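Local coordinates for auracyanin A (Chloroflexus aurantiacus, PDB 2AAN), which carries a single type 1 "blue" copper ion and probably serves as a soluble electron acceptor for alternative complex III, at residues A[69-74]-A[127-132]. Residues are numbered along the deposited sequence; the frame is centred on the assembly and turned at random.
Sequences EAANIA and GHYPLM. With CU (copper (II) ion), chain B.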
loop_
_atom_site.group_PDB
_atom_site.type_symbol
_atom_site.label_atom_id
_atom_site.label_comp_id
_atom_site.label_asym_id
_atom_site.label_seq_id
_atom_site.Cartn_x
_atom_site.Cartn_y
_atom_site.Cartn_z
ATOM N N GLU A 69 -9.389 1.276 -10.647
ATOM C CA GLU A 69 -8.457 2.361 -10.419
ATOM C C GLU A 69 -7.114 1.766 -9.941
ATOM O O GLU A 69 -6.058 2.220 -10.365
ATOM C CB GLU A 69 -9.024 3.402 -9.466
ATOM C CG GLU A 69 -8.142 4.636 -9.318
ATOM C CD GLU A 69 -7.675 5.221 -10.668
ATOM O OE1 GLU A 69 -8.505 5.347 -11.598
ATOM O OE2 GLU A 69 -6.464 5.519 -10.811
ATOM N N ALA A 70 -7.167 0.724 -9.101
ATOM C CA ALA A 70 -5.956 0.002 -8.646
ATOM C C ALA A 70 -5.152 -0.548 -9.829
ATOM O O ALA A 70 -3.918 -0.405 -9.900
ATOM C CB ALA A 70 -6.351 -1.146 -7.713
ATOM N N ALA A 71 -5.844 -1.196 -10.753
ATOM C CA ALA A 71 -5.157 -1.788 -11.889
ATOM C C ALA A 71 -4.503 -0.717 -12.766
ATOM O O ALA A 71 -3.369 -0.884 -13.259
ATOM C CB ALA A 71 -6.109 -2.616 -12.714
ATOM N N ASN A 72 -5.220 0.381 -12.962
ATOM C CA ASN A 72 -4.686 1.531 -13.692
ATOM C C ASN A 72 -3.403 2.090 -13.053
ATOM O O ASN A 72 -2.428 2.363 -13.751
ATOM C CB ASN A 72 -5.777 2.603 -13.820
ATOM C CG ASN A 72 -5.277 3.890 -14.481
ATOM O OD1 ASN A 72 -5.049 4.904 -13.797
ATOM N ND2 ASN A 72 -5.111 3.862 -15.810
ATOM N N ILE A 73 -3.419 2.270 -11.733
ATOM C CA ILE A 73 -2.270 2.780 -11.018
ATOM C C ILE A 73 -1.098 1.809 -11.122
ATOM O O ILE A 73 0.003 2.177 -11.573
ATOM C CB ILE A 73 -2.619 3.074 -9.535
ATOM C CG1 ILE A 73 -3.538 4.277 -9.466
ATOM C CG2 ILE A 73 -1.358 3.328 -8.734
ATOM C CD1 ILE A 73 -4.222 4.425 -8.184
ATOM N N ALA A 74 -1.320 0.559 -10.763
ATOM C CA ALA A 74 -0.255 -0.453 -10.960
ATOM C C ALA A 74 0.255 -0.481 -12.403
ATOM O O ALA A 74 1.467 -0.548 -12.652
ATOM C CB ALA A 74 -0.733 -1.829 -10.535
ATOM N N GLY A 127 3.983 -6.715 -11.485
ATOM C CA GLY A 127 3.492 -8.082 -11.348
ATOM C C GLY A 127 2.872 -8.471 -10.010
ATOM O O GLY A 127 2.282 -9.557 -9.894
ATOM N N HIS A 128 2.991 -7.649 -8.974
ATOM C CA HIS A 128 2.471 -8.083 -7.638
ATOM C C HIS A 128 0.972 -7.920 -7.489
ATOM O O HIS A 128 0.314 -8.775 -6.900
ATOM C CB HIS A 128 3.197 -7.368 -6.521
ATOM C CG HIS A 128 4.625 -7.758 -6.432
ATOM N ND1 HIS A 128 5.408 -7.466 -5.341
ATOM C CD2 HIS A 128 5.414 -8.436 -7.303
ATOM C CE1 HIS A 128 6.628 -7.944 -5.548
ATOM N NE2 HIS A 128 6.647 -8.559 -6.721
ATOM N N TYR A 129 0.444 -6.818 -8.015
ATOM C CA TYR A 129 -1.000 -6.633 -8.171
ATOM C C TYR A 129 -1.355 -7.386 -9.434
ATOM O O TYR A 129 -0.588 -7.323 -10.410
ATOM C CB TYR A 129 -1.360 -5.124 -8.272
ATOM C CG TYR A 129 -2.845 -4.893 -8.484
ATOM C CD1 TYR A 129 -3.716 -4.880 -7.401
ATOM C CD2 TYR A 129 -3.386 -4.856 -9.757
ATOM C CE1 TYR A 129 -5.065 -4.754 -7.557
ATOM C CE2 TYR A 129 -4.781 -4.733 -9.941
ATOM C CZ TYR A 129 -5.612 -4.664 -8.836
ATOM O OH TYR A 129 -6.987 -4.524 -8.950
ATOM N N PRO A 130 -2.525 -8.045 -9.480
ATOM C CA PRO A 130 -3.685 -8.042 -8.573
ATOM C C PRO A 130 -3.646 -8.983 -7.392
ATOM O O PRO A 130 -4.509 -8.894 -6.545
ATOM C CB PRO A 130 -4.827 -8.463 -9.513
ATOM C CG PRO A 130 -4.158 -9.455 -10.404
ATOM C CD PRO A 130 -2.802 -8.868 -10.668
ATOM N N LEU A 131 -2.639 -9.837 -7.254
ATOM C CA LEU A 131 -2.649 -10.694 -6.082
ATOM C C LEU A 131 -2.433 -9.917 -4.795
ATOM O O LEU A 131 -3.038 -10.201 -3.770
ATOM C CB LEU A 131 -1.580 -11.783 -6.184
ATOM C CG LEU A 131 -1.931 -12.981 -7.063
ATOM C CD1 LEU A 131 -0.658 -13.781 -7.257
ATOM C CD2 LEU A 131 -3.004 -13.816 -6.419
ATOM N N MET A 132 -1.520 -8.964 -4.829
ATOM C CA MET A 132 -1.086 -8.339 -3.604
ATOM C C MET A 132 -1.986 -7.139 -3.335
ATOM O O MET A 132 -1.751 -5.999 -3.784
ATOM C CB MET A 132 0.398 -8.015 -3.716
ATOM C CG MET A 132 1.028 -7.701 -2.375
ATOM S SD MET A 132 2.799 -7.754 -2.406
ATOM C CE MET A 132 3.115 -7.040 -0.778
HETATM CU CU CU B . 4.881 -6.233 -3.741
#
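The side chain of Tyr129 packs against Ala70, Ala71 and Ala74, which lie on one side of their helix. With CG anti to the backbone N (chi1 178°), it points from the loop to the helix and meets it from CB to OH. Tyr129 CB lies 4.0 Å from Ala74 CB; farther out, Tyr129 CE2 comes to 3.6 Å from Ala71 CA, and Tyr129 OH to 3.7 Å from Ala70 CB. Ala70 C sits 4.1 Å above one face of the Tyr129 ring, displaced toward the rim. Pro130 CB is 3.7 Å above the centre of the opposite face, where the cis peptide bond between Tyr129 and Pro130 brings the proline back over the ring. The phenol oxygen hydrogen-bonds to Glu67 OE1, at the start of the same helix. Replacing Tyr129 by alanine is likely to open a gap beside the three methyl groups and to leave Glu67 without its phenol partner. Next to Tyr129, His128 ND1 binds the copper ion at 2.1 Å; Met132 of the same loop, with His58 and Cys123, completes the site. The contact thus joins helix 67-80 to the cupredoxin ligand loop between strands 117-122 and 133-138, while Ile122 of the former strand touches both Ala70 and Tyr129.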